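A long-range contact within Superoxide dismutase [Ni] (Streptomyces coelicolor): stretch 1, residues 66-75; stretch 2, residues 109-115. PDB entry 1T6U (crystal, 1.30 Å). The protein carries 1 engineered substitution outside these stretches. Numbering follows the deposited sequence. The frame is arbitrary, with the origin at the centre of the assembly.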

# COMPACT_ATOMS: atom_id res chain seq x y z
N PRO A 66 23.13 -11.27 20.77
CA PRO A 66 24.59 -11.40 20.72
C PRO A 66 25.24 -10.36 19.85
O PRO A 66 26.36 -9.93 20.13
CB PRO A 66 24.76 -12.80 20.09
CG PRO A 66 23.48 -13.50 20.40
CD PRO A 66 22.41 -12.45 20.30
N HIS A 67 24.51 -9.96 18.79
CA HIS A 67 25.04 -8.91 17.93
C HIS A 67 25.07 -7.57 18.67
O HIS A 67 26.03 -6.79 18.57
CB HIS A 67 24.18 -8.85 16.66
CG HIS A 67 24.02 -10.08 15.84
ND1 HIS A 67 22.84 -10.45 15.27
CD2 HIS A 67 24.89 -11.07 15.49
CE1 HIS A 67 22.95 -11.56 14.61
NE2 HIS A 67 24.22 -11.98 14.73
N PHE A 68 24.02 -7.25 19.45
CA PHE A 68 23.95 -6.00 20.21
C PHE A 68 25.00 -5.99 21.31
O PHE A 68 25.48 -4.91 21.65
CB PHE A 68 22.54 -5.74 20.77
CG PHE A 68 21.53 -5.62 19.65
CD1 PHE A 68 20.42 -6.42 19.66
CD2 PHE A 68 21.70 -4.74 18.60
CE1 PHE A 68 19.45 -6.37 18.68
CE2 PHE A 68 20.74 -4.72 17.59
CZ PHE A 68 19.64 -5.55 17.60
N GLU A 69 25.37 -7.14 21.85
CA GLU A 69 26.46 -7.18 22.83
C GLU A 69 27.82 -6.97 22.15
O GLU A 69 28.67 -6.21 22.66
CB GLU A 69 26.36 -8.49 23.61
CG GLU A 69 26.84 -8.37 25.05
CD GLU A 69 27.28 -9.63 25.75
OE1 GLU A 69 28.44 -9.64 26.24
OE2 GLU A 69 26.52 -10.62 25.86
N LYS A 70 28.03 -7.60 20.99
CA LYS A 70 29.27 -7.47 20.25
C LYS A 70 29.48 -6.08 19.65
O LYS A 70 30.61 -5.57 19.61
CB LYS A 70 29.34 -8.46 19.08
CG LYS A 70 30.73 -8.32 18.45
CD LYS A 70 31.01 -9.42 17.45
CE LYS A 70 32.38 -9.16 16.80
NZ LYS A 70 32.92 -10.34 16.07
N TYR A 71 28.39 -5.50 19.22
CA TYR A 71 28.35 -4.18 18.61
C TYR A 71 27.46 -3.28 19.44
O TYR A 71 26.33 -2.99 19.11
CB TYR A 71 27.81 -4.27 17.19
CG TYR A 71 28.57 -5.26 16.33
CD1 TYR A 71 28.14 -6.58 16.15
CD2 TYR A 71 29.75 -4.85 15.71
CE1 TYR A 71 28.88 -7.44 15.36
CE2 TYR A 71 30.49 -5.72 14.90
CZ TYR A 71 30.04 -7.02 14.74
OH TYR A 71 30.75 -7.90 13.95
N PRO A 72 27.99 -2.81 20.55
CA PRO A 72 27.21 -1.95 21.42
C PRO A 72 26.77 -0.63 20.82
O PRO A 72 25.85 0.02 21.34
CB PRO A 72 28.17 -1.68 22.60
CG PRO A 72 29.54 -1.99 22.08
CD PRO A 72 29.36 -3.07 21.03
N GLU A 73 27.40 -0.22 19.74
CA GLU A 73 27.07 0.99 18.99
C GLU A 73 25.98 0.78 17.98
O GLU A 73 25.53 1.77 17.40
CB GLU A 73 28.33 1.46 18.22
CG GLU A 73 28.61 0.63 16.97
CD GLU A 73 29.52 -0.57 17.11
OE1 GLU A 73 29.54 -1.22 18.18
OE2 GLU A 73 30.20 -0.83 16.08
N LEU A 74 25.54 -0.43 17.73
CA LEU A 74 24.63 -0.77 16.65
C LEU A 74 23.24 -0.19 16.81
O LEU A 74 22.65 0.35 15.88
CB LEU A 74 24.56 -2.31 16.53
CG LEU A 74 23.67 -2.78 15.37
CD1 LEU A 74 24.04 -2.15 14.02
CD2 LEU A 74 23.72 -4.31 15.24
N HIS A 75 22.71 -0.23 18.04
CA HIS A 75 21.42 0.43 18.26
C HIS A 75 21.42 1.89 17.85
O HIS A 75 20.52 2.33 17.14
CB HIS A 75 21.02 0.34 19.74
CG HIS A 75 20.54 -0.98 20.21
ND1 HIS A 75 19.85 -1.87 19.43
CD2 HIS A 75 20.63 -1.58 21.42
CE1 HIS A 75 19.55 -2.96 20.15
NE2 HIS A 75 20.02 -2.80 21.37
N LYS A 109 28.58 -3.29 6.83
CA LYS A 109 29.86 -3.87 7.25
C LYS A 109 29.63 -4.84 8.43
O LYS A 109 30.13 -5.96 8.48
CB LYS A 109 30.84 -2.77 7.61
CG LYS A 109 32.21 -3.30 8.09
CD LYS A 109 33.13 -2.16 8.55
CE LYS A 109 34.46 -2.65 9.12
NZ LYS A 109 35.35 -1.56 9.69
N ILE A 110 28.85 -4.42 9.41
CA ILE A 110 28.48 -5.26 10.58
C ILE A 110 27.67 -6.48 10.16
O ILE A 110 27.96 -7.62 10.52
CB ILE A 110 27.78 -4.37 11.62
CG1 ILE A 110 28.74 -3.29 12.18
CG2 ILE A 110 27.14 -5.16 12.73
CD1 ILE A 110 28.09 -2.33 13.14
N PHE A 111 26.63 -6.22 9.33
CA PHE A 111 25.83 -7.31 8.79
C PHE A 111 26.71 -8.45 8.26
O PHE A 111 26.60 -9.62 8.63
CB PHE A 111 24.87 -6.76 7.74
CG PHE A 111 24.02 -7.86 7.11
CD1 PHE A 111 22.84 -8.26 7.68
CD2 PHE A 111 24.42 -8.52 5.95
CE1 PHE A 111 22.07 -9.27 7.10
CE2 PHE A 111 23.65 -9.51 5.35
CZ PHE A 111 22.46 -9.91 5.95
N TRP A 112 27.60 -8.11 7.33
CA TRP A 112 28.40 -9.19 6.69
C TRP A 112 29.37 -9.78 7.69
O TRP A 112 29.63 -10.98 7.58
CB TRP A 112 29.05 -8.71 5.38
CG TRP A 112 27.97 -8.53 4.34
CD1 TRP A 112 27.48 -7.33 3.84
CD2 TRP A 112 27.25 -9.57 3.72
NE1 TRP A 112 26.50 -7.60 2.94
CE2 TRP A 112 26.33 -8.96 2.84
CE3 TRP A 112 27.27 -10.97 3.80
CZ2 TRP A 112 25.45 -9.69 2.04
CZ3 TRP A 112 26.40 -11.68 3.01
CH2 TRP A 112 25.50 -11.05 2.14
N GLU A 113 29.88 -9.05 8.65
CA GLU A 113 30.70 -9.72 9.70
C GLU A 113 29.88 -10.79 10.43
O GLU A 113 30.29 -11.91 10.70
CB GLU A 113 31.23 -8.70 10.70
CG GLU A 113 32.31 -7.84 10.10
CD GLU A 113 32.92 -6.78 10.99
OE1 GLU A 113 32.57 -6.70 12.18
OE2 GLU A 113 33.78 -6.01 10.50
N THR A 114 28.62 -10.42 10.75
CA THR A 114 27.77 -11.40 11.44
C THR A 114 27.36 -12.60 10.57
O THR A 114 26.92 -13.60 11.14
CB THR A 114 26.50 -10.77 12.05
OG1 THR A 114 25.62 -10.38 10.98
CG2 THR A 114 26.81 -9.53 12.85
N LYS A 115 27.50 -12.61 9.26
CA LYS A 115 27.18 -13.69 8.37
C LYS A 115 28.35 -14.69 8.23
O LYS A 115 28.16 -15.76 7.69
CB LYS A 115 26.88 -13.11 6.99
CG LYS A 115 25.56 -12.41 6.96
CD LYS A 115 24.36 -13.36 6.89
CE LYS A 115 24.15 -13.87 5.48
NZ LYS A 115 23.01 -14.84 5.41
O HOH W 1 26.18 -13.90 13.73

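The helix of stretch 2 meets stretch 1 where a helix gives way to a turn, and the two segments bury 323 Å² between them, both sides summed. Lys-109, the first residue of stretch 2, makes no contact itself, but Glu-113 N donates a backbone hydrogen bond to Lys-109 O at 3.1 Å, which helps fix the turn of helix that carries the contacting side chains.

Ile-110 supplies the main apolar surface. Its CA-to-CB bond points toward stretch 1, and its CG2 methyl sits over one face of the Tyr-71 ring, 3.7 Å from the ring centroid and only 4° off the normal. This is a CH-pi contact almost centred on the ring, with Tyr-71 CD1 at 3.8 Å from Ile-110 CG2. With chi2 in the t well, CD1 also reaches Glu-73 and Leu-74, in the turn that begins at Tyr-71. There it packs against Leu-74, with 4.1 Å between Ile-110 CD1 and Leu-74 CD1, and lies 3.9 Å from Glu-73 OE2. The latter is van der Waals contact alone: the CA-to-CB bond of Glu-73 points sideways, and only the end of its side chain comes nearer. The type I turn from Tyr-71 to Leu-74, closed by a hydrogen bond from Leu-74 N to Tyr-71 O (3.0 Å), brings Leu-74 back to the same isoleucine that covers the tyrosine.

Phe-111 and Trp-112 make no contact with stretch 1; the CA-to-CB bond of Phe-111 points away from it. One helical turn after Ile-110, or nearly so, Glu-113 again faces stretch 1. Its extended side chain (chi2 180°) reaches the phenol of Tyr-71, whose OH donates a hydrogen bond to Glu-113 OE1 at 2.8 Å. The carboxylate oxygen lies at the edge of the ring, near its plane; the hydrogen bond at the edge and the methyl over one face are compatible, and both act on the same ring.

Thr-114 bridges two residues of stretch 1 that lie one helical turn apart. Its CG2 methyl is 3.6 Å from His-67 CD2 and 3.9 Å from Tyr-71 CE1, approaching both rings obliquely. The hydroxyl does not bond to stretch 1: Thr-114 OG1 donates to Phe-111 O at 2.7 Å and is also hydrogen-bonded elsewhere in the structure. A water adds a polar link beside the methyl contact: it donates to Thr-114 O at 2.7 Å and is hydrogen-bonded to His-67 NE2 at 2.9 Å. Lys-115, whose CA-to-CB bond points away, takes no part.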